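Local structure of putative integron gene cassette protein (Uncultured bacterium, 3FUY) at residues E23-S28 and I37-N42; P32-I37 and F45-I50; I50-F55 and D98-H103; K59-L64 and H103-M108; R93-D98 and E173-F178. The protein is of unknown function but is encoded by a mobile integron gene cassette and occurs here as an assembly of three copies of one chain. One frame throughout, in Å; residues are numbered along the deposited sequence.

Contact 1: E23-S28 and I37-N42; sequences ESVNTS and IRDFDN
Phe40 turns back against residues 23-26 just past the end of its strand: CG is anti to its own carbonyl carbon (chi1 -72°), which lays the ring along them. Its CB lies 3.5 Å from Ser24 O, and CG remains beside the same carbonyl, which sits at the edge of the ring near its plane. One atom further, CD2 meets Glu23 O obliquely at 3.5 Å. CE2, beyond it, reaches Asn26 CB at 4.0 Å. Arg38 CG lies over the centre of one ring face, and Ile62 of the second subunit also packs on this phenylalanine. Ser24 O receives Phe40 N as well, at 2.8 Å. The two segments belong to the antiparallel beta hairpin of strands 25-29 and 34-39, at the margin of the mixed sheet. Asn26 and Arg38 form a hydrogen-bonded pair of it: Asn26 N to Arg38 O is 2.8 Å, and the return bond from Arg38 N to Asn26 O is almost straight (177°). On the face carrying Val25, Thr27 and Ile37, Val25 CG1 touches Ile37 CG2 at 3.8 Å. The polar ends of Asn26 and Arg38, on the other face, find Thr27 O and Ala57 O of the second subunit. Past the strand, Asp39 holds the turn in an Asx motif, OD1 accepting from Asn42 N from above the carboxylate plane while OD2 takes Asn42 ND2 at 2.9 Å.

Contact 2: P32-I37 and F45-I50; sequences PSLVTI and FAVLRI
Leu34 and Arg49 run side by side, pointing the same way, and Leu34 CD1 touches both Arg49 CG and Val47 CG1; its 3.5 Å approach to Val47 CG1 is tight. With CG anti to its backbone N (chi1 178°), Leu34 brings its methyl across to the neighbouring strand. On the same face Thr36 CB meets Phe45 CZ at 3.8 Å, while Ile37 O lies over one face of the Phe45 ring, toward its rim. The opposite face carries Val35 and Leu48, whose CB atoms are 3.9 Å apart, and beside them Ile37 and Ala46. Both are hydrogen-bonded antiparallel pairs, the shortest link being Leu48 N to Val35 O at 2.7 Å; Ile50 N to Ser33 O adds a bond past the strand end. Outside this shell, Phe178 O receives Arg49 NE, and Tyr175 meets the Phe45 ring edge-to-face. Thr36 OG1 bonds to Phe29 O of the second subunit, and Ser33 OG to Asp172 of the third. The hairpin of strands 34-39 and 44-49 is thus flanked in the sheet by strands 25-29 and 91-100, with helix 59-79 lying against Ile37, Ala46 and Leu48.

Contact 3: I50-F55 and D98-H103; sequences IGRTGF and DIDDKH
Arg52 and Thr53, in the loop between strand 44-49 and helix 59-79, make a largely polar contact with Asp100 and Asp101 where strand 91-100 runs out. Arg52 stretches its chain from CG to NE so that NH1 forms a salt bridge with Asp100 OD2 at 2.9 Å. The bond uses the syn lone pair of the oxygen and lies close to the guanidinium plane, yet the two flat groups stand 82° apart. Lys102 CD rests over one guanidinium face. Asp100 OD1 meanwhile accepts from Lys102 N at 2.9 Å, an Asx turn. Replaced by an alanine, Asp100 would probably leave Arg52 without its counter-charge and the turn at Lys102 without its acceptor. Thr53 OG1 gives a 2.6 Å bond to Asp101 OD1 and receives Phe55 N in an ST turn. Gly51 N is bonded to Asp98 OD1 at 3.1 Å and only weakly to Ile99 O. A water completes the join, accepting from Thr53 N and donating to Ile99 O at 2.7 Å. Three carboxylates thus meet a single loop through an arginine, a hydroxyl and a backbone N-H, and the positive charge of Arg52 is likely to offset part of their negative charge.

Contact 4: K59-L64 and H103-M108; sequences KGDIDL and HTYNAM
Tyr105 OH donates to Asp61 OD1 at 2.7 Å, a bond that joins segment 103-108 to the first turn of helix 59-79. The oxygen is met on its anti lone pair, the side away from OD2, and it lies at the edge of the tyrosine ring near the ring plane, with Tyr105 CE1 3.4 Å away. Carboxylate and ring are inclined to each other by 31°. The tyrosine reaches the helix because its CG is anti to the backbone N (chi1 -157°), which sends the ring across from the strand side. Its hydroxyl arrives beside the helix backbone, where Gly60 C is 4.0 Å from Tyr105 OH. Leu64, one turn on from Gly60, comes at the ring from the opposite direction, and its CB is also 4.0 Å from Tyr105 OH; the still closer approach of its CD1 to the ring is doubtful. The other branch of the leucine, CD2, meets Ala107 CB at 4.1 Å. Cys149 touches Leu64, Tyr105 and Ala107, while Ile99 packs on both Asp61 and Tyr105. Just ahead of the helix, Asp58 OD1 accepts from Asp61 N, consistent with an N-cap, and the nearby helix start would probably favour the negative charge of Asp61. Helix 59-79 lies across one face of the sheet and connects strands 44-49 and 91-100, which are parallel neighbours: the arrangement is that of a beta-alpha-beta crossover, here pinned to the next strand as well.

Contact 5: R93-D98 and E173-F178; sequences RIRCVD and EYYKDF
Arg95 lays its CD over one face of the Tyr175 ring, 3.8 Å from the ring centroid and 20° off the normal, a CH-pi contact. A bend at chi2 (-56°) brings CD there, and the chain beyond it carries the guanidinium past Tyr174, whose CB lies over one of its faces while Arg93 CB occupies the opposite one. The guanidinium is tilted by 31° from the Tyr174 ring, and Arg95 NH2 comes to 3.2 Å from Tyr174 CD2. At the guanidinium edge, NH1 makes a weak bond of 3.1 Å to Tyr175 OH, a hydroxyl that also bonds to Phe45 O. Stronger partners fix the arginine: Asp112 takes NE, Asp170 takes NH1 and Pro169 O takes NH2, which probably balances this buried charge. With an alanine here, Asp112 would probably lose its salt-bridge partner, Asp170 one of its two arginines, and the Tyr175 ring the chain that lies on its face. Nearer the backbone, Arg95 CB touches Phe178 CE2 at 3.6 Å. Cys96 CB stands over the Phe178 ring, 3.6 Å from its centroid, and Cys96 SG makes an oblique sulfur-aromatic contact; the other ring face bears Asp177 CB. That two consecutive residues can both turn their side chains toward the C-terminal segment follows from the classic beta bulge in strand 91-100, where Arg95 and Cys96 together face Tyr110.

Overall arrangement
From the N terminus, contact 1 closes the hairpin of strands 25-29 and 34-39, and contact 2 closes the next one, 34-39 with 44-49; the two cross and share Ile37. Contact 3 follows in series, sharing Ile50 with contact 2, and closes a longer loop that contains helix 59-79. Contact 4 crosses it, shares His103 and ties the start of that helix to strand 106-116. Contact 5 crosses both contacts 3 and 4, bringing the C-terminal segment back onto strand 91-100, where Val47 O and Val97 N link it to contact 2. Together they join five neighbouring strands of one sheet, the helix and the C-terminal end.

Contact 1: E23-S28 and I37-N42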
# COMPACT_ATOMS: atom_id res chain seq x y z
N GLU B 23 0.83 -7.02 13.66
CA GLU B 23 2.24 -6.97 13.29
C GLU B 23 2.82 -5.63 13.71
O GLU B 23 2.12 -4.60 13.70
CB GLU B 23 2.43 -7.19 11.78
CG GLU B 23 3.90 -7.18 11.34
CD GLU B 23 4.11 -7.59 9.89
OE1 GLU B 23 3.31 -7.16 9.02
OE2 GLU B 23 5.08 -8.34 9.62
N SER B 24 4.08 -5.62 14.11
CA SER B 24 4.66 -4.40 14.65
C SER B 24 5.03 -3.41 13.55
O SER B 24 4.98 -2.21 13.76
CB SER B 24 5.87 -4.72 15.53
OG SER B 24 6.83 -5.45 14.79
N VAL B 25 5.42 -3.92 12.39
CA VAL B 25 5.83 -3.07 11.30
C VAL B 25 5.03 -3.40 10.05
O VAL B 25 5.00 -4.53 9.60
CB VAL B 25 7.30 -3.25 10.98
CG1 VAL B 25 7.66 -2.44 9.74
CG2 VAL B 25 8.14 -2.82 12.19
N ASN B 26 4.39 -2.38 9.48
CA ASN B 26 3.58 -2.60 8.30
C ASN B 26 4.24 -1.95 7.09
O ASN B 26 4.44 -0.74 7.06
CB ASN B 26 2.18 -2.03 8.51
CG ASN B 26 1.27 -2.26 7.30
OD1 ASN B 26 1.59 -1.86 6.19
ND2 ASN B 26 0.15 -2.89 7.53
N THR B 27 4.58 -2.76 6.11
CA THR B 27 5.31 -2.29 4.93
C THR B 27 4.41 -2.42 3.71
O THR B 27 3.73 -3.44 3.56
CB THR B 27 6.58 -3.13 4.71
OG1 THR B 27 7.47 -2.94 5.81
CG2 THR B 27 7.29 -2.70 3.43
N SER B 28 4.43 -1.42 2.84
CA SER B 28 3.59 -1.44 1.64
C SER B 28 4.33 -0.89 0.43
O SER B 28 4.99 0.13 0.54
CB SER B 28 2.29 -0.63 1.85
OG SER B 28 1.61 -1.03 3.03
N ILE B 37 6.68 2.58 5.39
CA ILE B 37 7.01 1.72 6.52
C ILE B 37 6.48 2.36 7.80
O ILE B 37 6.94 3.42 8.23
CB ILE B 37 8.52 1.49 6.63
CG1 ILE B 37 9.04 0.84 5.36
CG2 ILE B 37 8.86 0.59 7.80
CD1 ILE B 37 10.61 0.79 5.31
N ARG B 38 5.47 1.73 8.38
CA ARG B 38 4.85 2.23 9.58
C ARG B 38 5.28 1.30 10.71
O ARG B 38 4.95 0.12 10.68
CB ARG B 38 3.32 2.14 9.41
CG ARG B 38 2.54 2.31 10.70
CD ARG B 38 2.77 3.66 11.27
NE ARG B 38 1.79 4.05 12.29
CZ ARG B 38 2.10 4.79 13.35
NH1 ARG B 38 3.37 5.14 13.56
NH2 ARG B 38 1.15 5.18 14.20
N ASP B 39 6.01 1.82 11.70
CA ASP B 39 6.43 1.04 12.88
C ASP B 39 5.48 1.37 14.03
O ASP B 39 5.61 2.42 14.66
CB ASP B 39 7.88 1.39 13.27
CG ASP B 39 8.40 0.55 14.46
OD1 ASP B 39 7.59 0.06 15.29
OD2 ASP B 39 9.63 0.38 14.59
N PHE B 40 4.53 0.49 14.31
CA PHE B 40 3.55 0.77 15.36
C PHE B 40 4.19 0.84 16.74
O PHE B 40 3.93 1.78 17.50
CB PHE B 40 2.47 -0.31 15.39
CG PHE B 40 1.51 -0.23 14.23
CD1 PHE B 40 0.52 0.76 14.18
CD2 PHE B 40 1.56 -1.16 13.21
CE1 PHE B 40 -0.40 0.82 13.14
CE2 PHE B 40 0.65 -1.11 12.14
CZ PHE B 40 -0.33 -0.11 12.12
N ASP B 41 5.03 -0.16 17.06
CA ASP B 41 5.59 -0.32 18.39
C ASP B 41 6.40 0.92 18.80
O ASP B 41 6.31 1.38 19.93
CB ASP B 41 6.47 -1.58 18.47
CG ASP B 41 5.66 -2.89 18.44
OD1 ASP B 41 4.42 -2.84 18.35
OD2 ASP B 41 6.28 -3.97 18.52
N ASN B 42 7.20 1.46 17.87
CA ASN B 42 8.02 2.63 18.16
C ASN B 42 7.35 3.95 17.77
O ASN B 42 7.89 5.02 18.00
CB ASN B 42 9.41 2.47 17.52
CG ASN B 42 10.20 1.34 18.16
OD1 ASN B 42 10.53 1.40 19.34
ND2 ASN B 42 10.49 0.29 17.38

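Contact 2: P32-I37 and F45-I50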
# COMPACT_ATOMS: atom_id res chain seq x y z
N PRO B 32 7.42 -0.27 -7.28
CA PRO B 32 8.60 -1.09 -6.95
C PRO B 32 9.64 -0.35 -6.10
O PRO B 32 10.26 -0.96 -5.24
CB PRO B 32 9.17 -1.43 -8.33
CG PRO B 32 7.97 -1.38 -9.25
CD PRO B 32 7.13 -0.25 -8.73
N SER B 33 9.76 0.96 -6.29
CA SER B 33 10.84 1.75 -5.69
C SER B 33 10.37 2.75 -4.62
O SER B 33 11.15 3.57 -4.14
CB SER B 33 11.59 2.50 -6.78
OG SER B 33 10.77 3.51 -7.33
N LEU B 34 9.09 2.68 -4.25
CA LEU B 34 8.53 3.58 -3.23
C LEU B 34 7.75 2.76 -2.19
O LEU B 34 6.77 2.09 -2.51
CB LEU B 34 7.64 4.65 -3.86
CG LEU B 34 6.96 5.64 -2.92
CD1 LEU B 34 7.97 6.58 -2.30
CD2 LEU B 34 5.85 6.43 -3.63
N VAL B 35 8.20 2.83 -0.95
CA VAL B 35 7.70 1.95 0.11
C VAL B 35 7.33 2.74 1.35
O VAL B 35 8.09 3.60 1.80
CB VAL B 35 8.75 0.87 0.47
CG1 VAL B 35 8.33 0.09 1.72
CG2 VAL B 35 8.97 -0.08 -0.72
N THR B 36 6.16 2.47 1.91
CA THR B 36 5.81 3.08 3.19
C THR B 36 6.07 2.09 4.32
O THR B 36 5.73 0.90 4.22
CB THR B 36 4.34 3.55 3.23
OG1 THR B 36 3.47 2.42 3.07
CG2 THR B 36 4.06 4.55 2.13
N ILE B 37 6.68 2.58 5.39
CA ILE B 37 7.01 1.72 6.52
C ILE B 37 6.48 2.36 7.80
O ILE B 37 6.94 3.42 8.23
CB ILE B 37 8.52 1.49 6.63
CG1 ILE B 37 9.04 0.84 5.36
CG2 ILE B 37 8.86 0.59 7.80
CD1 ILE B 37 10.61 0.79 5.31
N PHE B 45 7.04 6.58 11.38
CA PHE B 45 6.66 6.38 9.99
C PHE B 45 7.79 6.84 9.09
O PHE B 45 8.33 7.92 9.30
CB PHE B 45 5.38 7.16 9.67
CG PHE B 45 4.80 6.85 8.32
CD1 PHE B 45 3.77 5.92 8.20
CD2 PHE B 45 5.27 7.49 7.18
CE1 PHE B 45 3.22 5.63 6.95
CE2 PHE B 45 4.73 7.19 5.92
CZ PHE B 45 3.70 6.27 5.81
N ALA B 46 8.16 6.03 8.10
CA ALA B 46 9.15 6.48 7.13
C ALA B 46 8.76 6.09 5.73
O ALA B 46 8.12 5.06 5.50
CB ALA B 46 10.54 5.91 7.47
N VAL B 47 9.16 6.93 4.78
CA VAL B 47 9.09 6.56 3.38
C VAL B 47 10.45 6.05 2.91
O VAL B 47 11.48 6.69 3.10
CB VAL B 47 8.65 7.75 2.50
CG1 VAL B 47 8.57 7.31 1.05
CG2 VAL B 47 7.29 8.30 2.98
N LEU B 48 10.44 4.89 2.27
CA LEU B 48 11.63 4.38 1.61
C LEU B 48 11.56 4.63 0.10
O LEU B 48 10.59 4.27 -0.57
CB LEU B 48 11.80 2.90 1.90
CG LEU B 48 12.93 2.21 1.13
CD1 LEU B 48 14.29 2.83 1.50
CD2 LEU B 48 12.90 0.73 1.45
N ARG B 49 12.60 5.28 -0.43
CA ARG B 49 12.69 5.55 -1.87
C ARG B 49 13.99 5.03 -2.44
O ARG B 49 15.06 5.29 -1.89
CB ARG B 49 12.64 7.05 -2.13
CG ARG B 49 11.25 7.62 -2.20
CD ARG B 49 11.28 9.13 -2.44
NE ARG B 49 9.92 9.62 -2.65
CZ ARG B 49 9.48 10.15 -3.79
NH1 ARG B 49 10.31 10.29 -4.82
NH2 ARG B 49 8.22 10.56 -3.88
N ILE B 50 13.91 4.29 -3.54
CA ILE B 50 15.10 3.95 -4.29
C ILE B 50 15.21 4.98 -5.42
O ILE B 50 14.93 4.69 -6.58
CB ILE B 50 15.04 2.52 -4.83
CG1 ILE B 50 14.45 1.55 -3.79
CG2 ILE B 50 16.41 2.07 -5.31
CD1 ILE B 50 15.22 1.50 -2.44

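Contact 3: I50-F55 and D98-H103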
# COMPACT_ATOMS: atom_id res chain seq x y z
N ILE B 50 13.91 4.29 -3.54
CA ILE B 50 15.10 3.95 -4.29
C ILE B 50 15.21 4.98 -5.42
O ILE B 50 14.93 4.69 -6.58
CB ILE B 50 15.04 2.52 -4.83
CG1 ILE B 50 14.45 1.55 -3.79
CG2 ILE B 50 16.41 2.07 -5.31
CD1 ILE B 50 15.22 1.50 -2.44
N GLY B 51 15.60 6.19 -5.05
CA GLY B 51 15.42 7.37 -5.88
C GLY B 51 16.24 7.41 -7.16
O GLY B 51 15.70 7.67 -8.24
N ARG B 52 17.53 7.16 -7.05
CA ARG B 52 18.41 7.38 -8.20
C ARG B 52 18.19 6.38 -9.33
O ARG B 52 18.07 6.77 -10.49
CB ARG B 52 19.88 7.39 -7.78
CG ARG B 52 20.80 8.02 -8.85
CD ARG B 52 22.21 8.27 -8.32
NE ARG B 52 23.15 8.64 -9.38
CZ ARG B 52 24.48 8.57 -9.25
NH1 ARG B 52 25.01 8.15 -8.11
NH2 ARG B 52 25.27 8.93 -10.26
N THR B 53 18.13 5.10 -8.99
CA THR B 53 18.01 4.04 -9.98
C THR B 53 16.58 3.65 -10.30
O THR B 53 16.30 3.10 -11.37
CB THR B 53 18.68 2.77 -9.49
OG1 THR B 53 18.04 2.37 -8.27
CG2 THR B 53 20.18 3.00 -9.25
N GLY B 54 15.68 3.88 -9.34
CA GLY B 54 14.31 3.42 -9.44
C GLY B 54 14.23 1.91 -9.37
O GLY B 54 13.27 1.32 -9.84
N PHE B 55 15.25 1.28 -8.80
CA PHE B 55 15.29 -0.17 -8.70
C PHE B 55 14.31 -0.59 -7.59
O PHE B 55 14.05 0.18 -6.67
CB PHE B 55 16.69 -0.69 -8.37
CG PHE B 55 17.71 -0.47 -9.48
CD1 PHE B 55 17.33 -0.08 -10.74
CD2 PHE B 55 19.06 -0.71 -9.24
CE1 PHE B 55 18.28 0.10 -11.75
CE2 PHE B 55 20.01 -0.53 -10.23
CZ PHE B 55 19.62 -0.13 -11.50
N ASP B 98 16.16 7.83 1.37
CA ASP B 98 16.33 7.73 -0.07
C ASP B 98 17.65 7.02 -0.38
O ASP B 98 18.74 7.54 -0.09
CB ASP B 98 16.28 9.12 -0.71
CG ASP B 98 16.25 9.06 -2.22
OD1 ASP B 98 16.62 8.02 -2.78
OD2 ASP B 98 15.84 10.07 -2.85
N ILE B 99 17.54 5.83 -0.97
CA ILE B 99 18.71 5.03 -1.26
C ILE B 99 19.21 5.25 -2.69
O ILE B 99 18.43 5.21 -3.63
CB ILE B 99 18.43 3.53 -1.06
CG1 ILE B 99 18.15 3.23 0.42
CG2 ILE B 99 19.60 2.68 -1.58
CD1 ILE B 99 18.01 1.78 0.72
N ASP B 100 20.52 5.49 -2.83
CA ASP B 100 21.20 5.52 -4.12
C ASP B 100 22.04 4.27 -4.25
O ASP B 100 23.11 4.16 -3.65
CB ASP B 100 22.11 6.76 -4.18
CG ASP B 100 23.04 6.77 -5.40
OD1 ASP B 100 23.12 5.77 -6.16
OD2 ASP B 100 23.70 7.80 -5.59
N ASP B 101 21.56 3.32 -5.04
CA ASP B 101 22.28 2.07 -5.25
C ASP B 101 22.83 1.93 -6.68
O ASP B 101 22.98 0.82 -7.19
CB ASP B 101 21.41 0.86 -4.88
CG ASP B 101 20.08 0.83 -5.64
OD1 ASP B 101 19.71 1.84 -6.30
OD2 ASP B 101 19.39 -0.21 -5.54
N LYS B 102 23.13 3.06 -7.31
CA LYS B 102 23.58 3.00 -8.71
C LYS B 102 24.99 2.44 -8.83
O LYS B 102 25.18 1.35 -9.36
CB LYS B 102 23.46 4.36 -9.38
CG LYS B 102 23.84 4.35 -10.86
CD LYS B 102 23.47 5.66 -11.52
CE LYS B 102 23.59 5.57 -13.03
NZ LYS B 102 23.11 6.81 -13.68
N HIS B 103 25.98 3.17 -8.31
CA HIS B 103 27.36 2.69 -8.33
C HIS B 103 27.79 2.10 -7.00
O HIS B 103 28.20 0.95 -6.94
CB HIS B 103 28.32 3.80 -8.79
CG HIS B 103 27.96 4.37 -10.12
ND1 HIS B 103 27.86 3.60 -11.26
CD2 HIS B 103 27.68 5.64 -10.50
CE1 HIS B 103 27.54 4.37 -12.28
NE2 HIS B 103 27.42 5.62 -11.84
O HOH W 1 18.71 8.27 -4.50
O HOH W 2 18.79 4.58 -6.19

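Contact 4: K59-L64 and H103-M108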
# COMPACT_ATOMS: atom_id res chain seq x y z
N LYS B 59 14.78 -6.71 0.55
CA LYS B 59 14.74 -6.89 2.00
C LYS B 59 15.88 -6.09 2.65
O LYS B 59 15.71 -5.53 3.74
CB LYS B 59 14.88 -8.36 2.37
CG LYS B 59 14.15 -8.73 3.65
CD LYS B 59 14.40 -10.18 4.05
CE LYS B 59 14.13 -11.13 2.92
NZ LYS B 59 14.31 -12.56 3.38
N GLY B 60 17.02 -6.03 1.98
CA GLY B 60 18.18 -5.31 2.49
C GLY B 60 17.91 -3.82 2.61
O GLY B 60 18.17 -3.20 3.65
N ASP B 61 17.38 -3.23 1.54
CA ASP B 61 16.95 -1.83 1.55
C ASP B 61 15.98 -1.52 2.70
O ASP B 61 16.08 -0.49 3.36
CB ASP B 61 16.30 -1.47 0.21
CG ASP B 61 17.23 -1.66 -0.97
OD1 ASP B 61 18.45 -1.40 -0.83
OD2 ASP B 61 16.75 -2.07 -2.04
N ILE B 62 15.00 -2.40 2.92
CA ILE B 62 14.04 -2.16 3.99
C ILE B 62 14.72 -2.30 5.36
O ILE B 62 14.47 -1.49 6.24
CB ILE B 62 12.82 -3.10 3.86
CG1 ILE B 62 11.97 -2.65 2.66
CG2 ILE B 62 11.98 -3.08 5.14
CD1 ILE B 62 11.01 -3.74 2.15
N ASP B 63 15.58 -3.29 5.52
CA ASP B 63 16.32 -3.46 6.77
C ASP B 63 17.21 -2.23 7.05
O ASP B 63 17.33 -1.79 8.20
CB ASP B 63 17.17 -4.73 6.74
CG ASP B 63 17.64 -5.13 8.12
OD1 ASP B 63 16.79 -5.37 8.99
OD2 ASP B 63 18.87 -5.17 8.36
N LEU B 64 17.83 -1.69 6.00
CA LEU B 64 18.62 -0.47 6.10
C LEU B 64 17.73 0.65 6.61
O LEU B 64 18.07 1.36 7.57
CB LEU B 64 19.21 -0.09 4.73
CG LEU B 64 20.15 1.12 4.70
CD1 LEU B 64 21.07 0.98 3.51
CD2 LEU B 64 19.39 2.42 4.61
N HIS B 103 25.98 3.17 -8.31
CA HIS B 103 27.36 2.69 -8.33
C HIS B 103 27.79 2.10 -7.00
O HIS B 103 28.20 0.95 -6.94
CB HIS B 103 28.32 3.80 -8.79
CG HIS B 103 27.96 4.37 -10.12
ND1 HIS B 103 27.86 3.60 -11.26
CD2 HIS B 103 27.68 5.64 -10.50
CE1 HIS B 103 27.54 4.37 -12.28
NE2 HIS B 103 27.42 5.62 -11.84
N THR B 104 27.71 2.89 -5.93
CA THR B 104 27.92 2.35 -4.60
C THR B 104 26.63 2.46 -3.81
O THR B 104 25.66 3.08 -4.26
CB THR B 104 28.97 3.14 -3.83
OG1 THR B 104 28.66 4.54 -3.95
CG2 THR B 104 30.36 2.86 -4.39
N TYR B 105 26.63 1.87 -2.62
CA TYR B 105 25.46 1.88 -1.75
C TYR B 105 25.46 3.09 -0.82
O TYR B 105 26.26 3.19 0.11
CB TYR B 105 25.43 0.56 -0.97
CG TYR B 105 24.07 0.14 -0.45
CD1 TYR B 105 22.95 0.09 -1.30
CD2 TYR B 105 23.91 -0.24 0.86
CE1 TYR B 105 21.71 -0.33 -0.83
CE2 TYR B 105 22.68 -0.67 1.35
CZ TYR B 105 21.58 -0.70 0.50
OH TYR B 105 20.37 -1.11 1.00
N ASN B 106 24.57 4.03 -1.10
CA ASN B 106 24.43 5.25 -0.33
C ASN B 106 22.98 5.51 0.10
O ASN B 106 22.03 5.03 -0.54
CB ASN B 106 24.91 6.44 -1.16
CG ASN B 106 26.22 6.16 -1.84
OD1 ASN B 106 26.27 5.55 -2.91
ND2 ASN B 106 27.31 6.57 -1.21
N ALA B 107 22.82 6.26 1.19
CA ALA B 107 21.50 6.68 1.61
C ALA B 107 21.47 8.12 2.08
O ALA B 107 22.41 8.60 2.73
CB ALA B 107 20.94 5.74 2.71
N MSE B 108 20.38 8.80 1.75
CA MSE B 108 20.11 10.12 2.29
C MSE B 108 18.91 10.04 3.24
O MSE B 108 17.80 9.69 2.82
CB MSE B 108 19.84 11.11 1.14
CG MSE B 108 19.46 12.50 1.60
SE MSE B 108 20.93 13.47 2.45
CE MSE B 108 22.10 13.71 0.89

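Contact 5: R93-D98 and E173-F178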
# COMPACT_ATOMS: atom_id res chain seq x y z
N ARG B 93 12.64 13.60 14.11
CA ARG B 93 11.76 12.62 13.49
C ARG B 93 12.25 12.23 12.11
O ARG B 93 12.60 13.09 11.31
CB ARG B 93 10.33 13.18 13.38
CG ARG B 93 9.77 13.73 14.68
CD ARG B 93 9.66 12.64 15.76
NE ARG B 93 8.86 11.49 15.33
CZ ARG B 93 8.58 10.45 16.12
NH1 ARG B 93 9.02 10.44 17.38
NH2 ARG B 93 7.86 9.44 15.67
N ILE B 94 12.27 10.93 11.82
CA ILE B 94 12.67 10.52 10.48
C ILE B 94 11.50 10.72 9.52
O ILE B 94 10.33 10.62 9.92
CB ILE B 94 13.17 9.06 10.46
CG1 ILE B 94 13.91 8.77 9.17
CG2 ILE B 94 12.01 8.06 10.67
CD1 ILE B 94 14.73 7.46 9.21
N ARG B 95 11.79 11.04 8.26
CA ARG B 95 10.72 11.18 7.27
C ARG B 95 10.91 10.21 6.12
O ARG B 95 9.97 9.51 5.71
CB ARG B 95 10.67 12.61 6.72
CG ARG B 95 10.38 13.66 7.75
CD ARG B 95 9.08 13.39 8.52
NE ARG B 95 8.87 14.44 9.51
CZ ARG B 95 8.24 14.30 10.67
NH1 ARG B 95 7.74 13.11 11.03
NH2 ARG B 95 8.14 15.34 11.47
N CYS B 96 12.13 10.16 5.60
CA CYS B 96 12.38 9.40 4.39
C CYS B 96 13.82 8.89 4.38
O CYS B 96 14.73 9.57 4.86
CB CYS B 96 12.12 10.28 3.15
SG CYS B 96 12.59 9.54 1.56
N VAL B 97 14.00 7.70 3.85
CA VAL B 97 15.34 7.21 3.54
C VAL B 97 15.35 7.02 2.04
O VAL B 97 14.62 6.19 1.50
CB VAL B 97 15.64 5.86 4.23
CG1 VAL B 97 16.98 5.31 3.74
CG2 VAL B 97 15.61 6.02 5.73
N ASP B 98 16.16 7.83 1.37
CA ASP B 98 16.33 7.73 -0.07
C ASP B 98 17.65 7.02 -0.38
O ASP B 98 18.74 7.54 -0.09
CB ASP B 98 16.28 9.12 -0.71
CG ASP B 98 16.25 9.06 -2.22
OD1 ASP B 98 16.62 8.02 -2.78
OD2 ASP B 98 15.84 10.07 -2.85
N GLU B 173 1.14 15.79 6.98
CA GLU B 173 1.67 16.96 6.26
C GLU B 173 3.20 16.91 6.13
O GLU B 173 3.78 17.26 5.09
CB GLU B 173 1.21 18.22 7.01
CG GLU B 173 1.97 19.50 6.75
CD GLU B 173 1.65 20.58 7.79
OE1 GLU B 173 0.70 20.39 8.57
OE2 GLU B 173 2.34 21.63 7.82
N TYR B 174 3.87 16.47 7.19
CA TYR B 174 5.33 16.43 7.22
C TYR B 174 5.95 15.44 6.24
O TYR B 174 7.18 15.40 6.11
CB TYR B 174 5.84 16.11 8.63
CG TYR B 174 5.36 17.03 9.72
CD1 TYR B 174 5.10 18.37 9.46
CD2 TYR B 174 5.20 16.57 11.02
CE1 TYR B 174 4.67 19.22 10.47
CE2 TYR B 174 4.77 17.41 12.04
CZ TYR B 174 4.51 18.74 11.76
OH TYR B 174 4.10 19.58 12.78
N TYR B 175 5.13 14.64 5.57
CA TYR B 175 5.63 13.65 4.62
C TYR B 175 5.31 13.98 3.16
O TYR B 175 5.70 13.23 2.27
CB TYR B 175 5.07 12.25 4.96
CG TYR B 175 5.58 11.72 6.28
CD1 TYR B 175 6.67 10.86 6.33
CD2 TYR B 175 5.01 12.12 7.47
CE1 TYR B 175 7.16 10.38 7.56
CE2 TYR B 175 5.48 11.65 8.70
CZ TYR B 175 6.56 10.78 8.73
OH TYR B 175 7.02 10.32 9.95
N LYS B 176 4.60 15.07 2.94
CA LYS B 176 4.19 15.46 1.59
C LYS B 176 5.32 15.50 0.56
O LYS B 176 5.10 15.19 -0.61
CB LYS B 176 3.48 16.81 1.59
CG LYS B 176 2.02 16.77 1.96
CD LYS B 176 1.36 18.11 1.65
CE LYS B 176 0.04 18.28 2.40
NZ LYS B 176 -0.10 19.70 2.88
N ASP B 177 6.53 15.86 0.99
CA ASP B 177 7.68 15.94 0.09
C ASP B 177 8.00 14.60 -0.52
O ASP B 177 8.61 14.53 -1.59
CB ASP B 177 8.94 16.38 0.84
CG ASP B 177 8.97 17.87 1.11
OD1 ASP B 177 8.20 18.60 0.46
OD2 ASP B 177 9.76 18.30 1.97
N PHE B 178 7.61 13.53 0.18
CA PHE B 178 8.13 12.20 -0.11
C PHE B 178 7.12 11.21 -0.70
O PHE B 178 7.48 10.09 -1.08
CB PHE B 178 8.79 11.63 1.15
CG PHE B 178 9.74 12.60 1.82
CD1 PHE B 178 11.01 12.85 1.28
CD2 PHE B 178 9.36 13.28 2.96
CE1 PHE B 178 11.87 13.75 1.88
CE2 PHE B 178 10.22 14.19 3.57
CZ PHE B 178 11.47 14.43 3.03